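Long-range contact in beta sliding clamp (Bartonella birtlesii LL-WM9, PDB 6PTR), which probably tethers DNA polymerases and other proteins to DNA as a ring-shaped head-to-tail homodimer, giving them processivity: residues 144-157 and 182-195. Numbering follows the deposited sequence. Where two conformers were deposited one is given.
Sequences KLKHLLDCTQFAIS and LVATDGHRLAQVDM
Helix 144-152 lies over the antiparallel hairpin of strands 182-185 and 189-195, its axis 7.8 Å from the second strand at closest approach and running nearly against it, at 160°. Leu-148 reaches the hairpin with three carbons: CB meets Leu-182 CD2 at 3.7 Å, CD2 packs on Val-193 CG2, and CD1 touches Met-195 SD. Nearer the helix's N-terminal end, Lys-144 and Met-195 lie alongside each other, pointing opposite ways, Lys-144 CE 3.6 Å from Met-195 CB; a water donates to Asp-194 O and accepts weak bonds from Lys-144 NZ and His-147 NE2. Thr-152 turns OG1 back to Leu-148 O (2.9 Å), which spends its hydroxyl inside the helix; at chi1 51° its methyl CG2 instead faces the hairpin, 3.6 Å from Val-193 CG1. This is the helix-on-sheet packing of the central one of the chain's three related domains, with helix 211-221 beside it covering Leu-149. Small residues let the backbone come close around Thr-152: Ala-191 CB approaches Cys-151 O to 3.3 Å, Ala-184 CB comes equally near Thr-152 O, and Ala-155 CB settles near both alanine methyls. Farther along, in the Arg-189 conformer given, Phe-154 O lies over one guanidinium face, while a water joins it to NH1, which also salt-bridges Asp-341. NE and NH2 both grip Asp-186 OD2, which lies in the guanidinium plane while the nitrogens come from above one carboxylate face. Asp-186 OD1 accepts from His-188 N, an Asx turn, and from Arg-189 N (2.8 Å), an Asx motif, shaping the bend where Gly-187 hydrogen-bonds the bound peptide through its backbone.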
loop_
_atom_site.group_PDB
_atom_site.type_symbol
_atom_site.label_atom_id
_atom_site.label_comp_id
_atom_site.label_asym_id
_atom_site.label_seq_id
_atom_site.Cartn_x
_atom_site.Cartn_y
_atom_site.Cartn_z
ATOM N N LYS C 144 29.287 8.798 -4.130
ATOM C CA LYS C 144 29.855 7.809 -5.042
ATOM C C LYS C 144 29.386 6.401 -4.703
ATOM O O LYS C 144 29.029 5.638 -5.605
ATOM C CB LYS C 144 31.381 7.861 -5.031
ATOM C CG LYS C 144 32.003 6.993 -6.115
ATOM C CD LYS C 144 31.602 7.525 -7.488
ATOM C CE LYS C 144 32.318 6.802 -8.610
ATOM N NZ LYS C 144 32.355 7.623 -9.860
ATOM N N LEU C 145 29.409 6.022 -3.421
ATOM C CA LEU C 145 28.930 4.687 -3.051
ATOM C C LEU C 145 27.472 4.501 -3.440
ATOM O O LEU C 145 27.075 3.435 -3.932
ATOM C CB LEU C 145 29.105 4.452 -1.547
ATOM C CG LEU C 145 28.556 3.082 -1.105
ATOM C CD1 LEU C 145 29.322 1.940 -1.770
ATOM C CD2 LEU C 145 28.649 2.978 0.420
ATOM N N LYS C 146 26.658 5.537 -3.251
ATOM C CA LYS C 146 25.267 5.426 -3.669
ATOM C C LYS C 146 25.162 5.177 -5.169
ATOM O O LYS C 146 24.322 4.388 -5.615
ATOM C CB LYS C 146 24.510 6.693 -3.302
ATOM C CG LYS C 146 23.039 6.626 -3.659
ATOM C CD LYS C 146 22.343 7.923 -3.283
ATOM C CE LYS C 146 20.829 7.849 -3.489
ATOM N NZ LYS C 146 20.443 7.656 -4.904
ATOM N N HIS C 147 25.984 5.876 -5.956
ATOM C CA HIS C 147 25.981 5.679 -7.400
ATOM C C HIS C 147 26.314 4.234 -7.747
ATOM O O HIS C 147 25.639 3.615 -8.575
ATOM C CB HIS C 147 26.969 6.638 -8.051
ATOM C CG HIS C 147 27.188 6.383 -9.511
ATOM N ND1 HIS C 147 26.216 6.613 -10.460
ATOM C CD2 HIS C 147 28.270 5.913 -10.181
ATOM C CE1 HIS C 147 26.690 6.298 -11.653
ATOM N NE2 HIS C 147 27.934 5.873 -11.512
ATOM N N LEU C 148 27.357 3.677 -7.121
ATOM C CA LEU C 148 27.736 2.294 -7.419
ATOM C C LEU C 148 26.604 1.333 -7.096
ATOM O O LEU C 148 26.304 0.422 -7.879
ATOM C CB LEU C 148 28.995 1.915 -6.643
ATOM C CG LEU C 148 30.213 2.808 -6.868
ATOM C CD1 LEU C 148 31.277 2.514 -5.831
ATOM C CD2 LEU C 148 30.754 2.593 -8.274
ATOM N N LEU C 149 25.968 1.512 -5.931
ATOM C CA LEU C 149 24.886 0.620 -5.539
ATOM C C LEU C 149 23.641 0.848 -6.393
ATOM O O LEU C 149 22.925 -0.109 -6.724
ATOM C CB LEU C 149 24.555 0.815 -4.056
ATOM C CG LEU C 149 25.703 0.427 -3.129
ATOM C CD1 LEU C 149 25.416 0.806 -1.685
ATOM C CD2 LEU C 149 26.025 -1.061 -3.224
ATOM N N ASP C 150 23.363 2.104 -6.752
ATOM C CA ASP C 150 22.233 2.399 -7.638
ATOM C C ASP C 150 22.381 1.730 -8.994
ATOM O O ASP C 150 21.377 1.350 -9.614
ATOM C CB ASP C 150 22.087 3.906 -7.858
ATOM C CG ASP C 150 21.374 4.606 -6.722
ATOM O OD1 ASP C 150 20.653 3.939 -5.948
ATOM O OD2 ASP C 150 21.523 5.844 -6.633
ATOM N N CYS C 151 23.610 1.603 -9.492
ATOM C CA CYS C 151 23.800 0.937 -10.781
ATOM C C CYS C 151 23.569 -0.571 -10.728
ATOM O O CYS C 151 23.337 -1.181 -11.782
ATOM C CB CYS C 151 25.210 1.179 -11.317
ATOM S SG CYS C 151 25.580 2.852 -11.851
ATOM N N THR C 152 23.644 -1.201 -9.550
ATOM C CA THR C 152 23.746 -2.653 -9.472
ATOM C C THR C 152 22.685 -3.332 -8.620
ATOM O O THR C 152 22.406 -4.513 -8.857
ATOM C CB THR C 152 25.131 -3.063 -8.949
ATOM O OG1 THR C 152 25.422 -2.339 -7.746
ATOM C CG2 THR C 152 26.207 -2.733 -9.988
ATOM N N GLN C 153 22.083 -2.641 -7.648
ATOM C CA GLN C 153 21.176 -3.317 -6.716
ATOM C C GLN C 153 20.022 -4.026 -7.428
ATOM O O GLN C 153 19.634 -5.137 -7.043
ATOM C CB GLN C 153 20.628 -2.309 -5.709
ATOM C CG GLN C 153 19.702 -2.922 -4.721
ATOM C CD GLN C 153 19.125 -1.864 -3.817
ATOM O OE1 GLN C 153 19.100 -0.682 -4.178
ATOM N NE2 GLN C 153 18.658 -2.273 -2.643
ATOM N N PHE C 154 19.432 -3.391 -8.439
ATOM C CA PHE C 154 18.241 -3.967 -9.055
ATOM C C PHE C 154 18.506 -5.332 -9.672
ATOM O O PHE C 154 17.562 -6.116 -9.831
ATOM C CB PHE C 154 17.688 -3.033 -10.139
ATOM C CG PHE C 154 18.437 -3.123 -11.433
ATOM C CD1 PHE C 154 19.708 -2.558 -11.560
ATOM C CD2 PHE C 154 17.899 -3.812 -12.515
ATOM C CE1 PHE C 154 20.425 -2.660 -12.746
ATOM C CE2 PHE C 154 18.595 -3.908 -13.692
ATOM C CZ PHE C 154 19.855 -3.351 -13.821
ATOM N N ALA C 155 19.751 -5.638 -10.045
ATOM C CA ALA C 155 20.006 -6.892 -10.759
ATOM C C ALA C 155 20.306 -8.056 -9.821
ATOM O O ALA C 155 20.492 -9.184 -10.291
ATOM C CB ALA C 155 21.163 -6.724 -11.754
ATOM N N ILE C 156 20.351 -7.818 -8.513
ATOM C CA ILE C 156 20.699 -8.876 -7.569
ATOM C C ILE C 156 19.643 -9.963 -7.585
ATOM O O ILE C 156 18.428 -9.689 -7.582
ATOM C CB ILE C 156 20.836 -8.326 -6.142
ATOM C CG1 ILE C 156 21.956 -7.310 -6.030
ATOM C CG2 ILE C 156 21.040 -9.465 -5.149
ATOM C CD1 ILE C 156 21.875 -6.576 -4.700
ATOM N N SER C 157 20.106 -11.213 -7.551
ATOM C CA SER C 157 19.212 -12.349 -7.438
ATOM C C SER C 157 18.521 -12.368 -6.085
ATOM O O SER C 157 19.125 -12.052 -5.054
ATOM C CB SER C 157 19.990 -13.649 -7.618
ATOM O OG SER C 157 19.113 -14.787 -7.575
ATOM N N LEU C 182 31.749 -3.150 -9.091
ATOM C CA LEU C 182 30.637 -3.881 -8.512
ATOM C C LEU C 182 29.887 -4.542 -9.645
ATOM O O LEU C 182 29.615 -3.884 -10.649
ATOM C CB LEU C 182 29.661 -2.971 -7.756
ATOM C CG LEU C 182 30.106 -2.409 -6.402
ATOM C CD1 LEU C 182 31.271 -1.476 -6.543
ATOM C CD2 LEU C 182 28.923 -1.686 -5.774
ATOM N N VAL C 183 29.571 -5.830 -9.471
ATOM C CA VAL C 183 28.773 -6.605 -10.421
ATOM C C VAL C 183 27.637 -7.281 -9.672
ATOM O O VAL C 183 27.827 -7.844 -8.582
ATOM C CB VAL C 183 29.622 -7.648 -11.180
ATOM C CG1 VAL C 183 28.708 -8.571 -12.028
ATOM C CG2 VAL C 183 30.643 -6.963 -12.087
ATOM N N ALA C 184 26.446 -7.265 -10.274
ATOM C CA ALA C 184 25.338 -8.053 -9.763
ATOM C C ALA C 184 24.645 -8.734 -10.932
ATOM O O ALA C 184 24.549 -8.180 -12.029
ATOM C CB ALA C 184 24.303 -7.192 -9.004
ATOM N N THR C 185 24.132 -9.918 -10.671
ATOM C CA THR C 185 23.387 -10.613 -11.705
ATOM C C THR C 185 22.415 -11.575 -11.049
ATOM O O THR C 185 22.622 -12.042 -9.927
ATOM C CB THR C 185 24.340 -11.346 -12.648
ATOM O OG1 THR C 185 23.587 -11.954 -13.716
ATOM C CG2 THR C 185 25.074 -12.436 -11.900
ATOM N N ASP C 186 21.345 -11.878 -11.779
ATOM C CA ASP C 186 20.408 -12.917 -11.394
ATOM C C ASP C 186 20.362 -14.043 -12.425
ATOM O O ASP C 186 19.440 -14.859 -12.391
ATOM C CB ASP C 186 19.019 -12.307 -11.181
ATOM C CG ASP C 186 18.427 -11.713 -12.450
ATOM O OD1 ASP C 186 19.071 -11.764 -13.526
ATOM O OD2 ASP C 186 17.304 -11.185 -12.353
ATOM N N GLY C 187 21.328 -14.090 -13.343
ATOM C CA GLY C 187 21.364 -15.064 -14.404
ATOM C C GLY C 187 20.638 -14.638 -15.663
ATOM O O GLY C 187 20.717 -15.347 -16.678
ATOM N N HIS C 188 19.930 -13.507 -15.626
ATOM C CA HIS C 188 19.211 -13.001 -16.792
ATOM C C HIS C 188 19.637 -11.576 -17.100
ATOM O O HIS C 188 19.871 -11.235 -18.261
ATOM C CB HIS C 188 17.704 -13.070 -16.546
ATOM C CG HIS C 188 17.219 -14.472 -16.397
ATOM N ND1 HIS C 188 16.947 -15.036 -15.170
ATOM C CD2 HIS C 188 17.023 -15.448 -17.315
ATOM C CE1 HIS C 188 16.567 -16.292 -15.345
ATOM N NE2 HIS C 188 16.597 -16.563 -16.637
ATOM N N ARG C 189 19.680 -10.743 -16.056
ATOM C CA ARG C 189 20.187 -9.376 -16.098
ATOM C C ARG C 189 21.569 -9.365 -15.455
ATOM O O ARG C 189 21.822 -10.108 -14.505
ATOM C CB ARG C 189 19.263 -8.416 -15.318
ATOM C CG ARG C 189 17.773 -8.487 -15.678
ATOM C CD ARG C 189 16.915 -7.758 -14.645
ATOM N NE ARG C 189 16.758 -8.536 -13.417
ATOM C CZ ARG C 189 16.040 -8.139 -12.371
ATOM N NH1 ARG C 189 15.405 -6.976 -12.398
ATOM N NH2 ARG C 189 15.967 -8.902 -11.289
ATOM N N LEU C 190 22.458 -8.516 -15.958
ATOM C CA LEU C 190 23.715 -8.295 -15.251
ATOM C C LEU C 190 24.019 -6.813 -15.286
ATOM O O LEU C 190 23.783 -6.156 -16.304
ATOM C CB LEU C 190 24.890 -9.071 -15.869
ATOM C CG LEU C 190 26.261 -8.814 -15.216
ATOM C CD1 LEU C 190 27.090 -10.108 -15.195
ATOM C CD2 LEU C 190 27.032 -7.726 -15.919
ATOM N N ALA C 191 24.550 -6.290 -14.173
ATOM C CA ALA C 191 24.955 -4.898 -14.108
ATOM C C ALA C 191 26.414 -4.842 -13.675
ATOM O O ALA C 191 26.825 -5.592 -12.788
ATOM C CB ALA C 191 24.081 -4.090 -13.105
ATOM N N GLN C 192 27.188 -3.977 -14.330
ATOM C CA GLN C 192 28.598 -3.783 -14.025
ATOM C C GLN C 192 28.887 -2.298 -13.955
ATOM O O GLN C 192 28.595 -1.567 -14.907
ATOM C CB GLN C 192 29.491 -4.422 -15.101
ATOM C CG GLN C 192 30.968 -4.167 -14.856
ATOM C CD GLN C 192 31.854 -4.748 -15.953
ATOM O OE1 GLN C 192 32.181 -5.920 -15.930
ATOM N NE2 GLN C 192 32.251 -3.918 -16.906
ATOM N N VAL C 193 29.473 -1.846 -12.842
ATOM C CA VAL C 193 29.897 -0.449 -12.720
ATOM C C VAL C 193 31.328 -0.404 -12.209
ATOM O O VAL C 193 31.696 -1.164 -11.305
ATOM C CB VAL C 193 28.947 0.358 -11.805
ATOM C CG1 VAL C 193 28.835 -0.258 -10.392
ATOM C CG2 VAL C 193 29.374 1.836 -11.774
ATOM N N ASP C 194 32.125 0.493 -12.792
ATOM C CA ASP C 194 33.526 0.720 -12.457
ATOM C C ASP C 194 33.724 2.140 -11.949
ATOM O O ASP C 194 33.014 3.061 -12.360
ATOM C CB ASP C 194 34.448 0.551 -13.681
ATOM C CG ASP C 194 34.544 -0.880 -14.153
ATOM O OD1 ASP C 194 34.308 -1.786 -13.342
ATOM O OD2 ASP C 194 34.861 -1.101 -15.336
ATOM N N MET C 195 34.719 2.301 -11.076
ATOM C CA MET C 195 35.312 3.611 -10.815
ATOM C C MET C 195 36.809 3.438 -10.631
ATOM O O MET C 195 37.301 2.337 -10.366
ATOM C CB MET C 195 34.723 4.278 -9.572
ATOM C CG MET C 195 35.079 3.559 -8.303
ATOM S SD MET C 195 34.437 4.396 -6.834
ATOM C CE MET C 195 35.628 5.729 -6.663
HETATM O O HOH W 1 31.073 5.078 -11.889
HETATM O O HOH W 2 14.560 -5.933 -9.512
#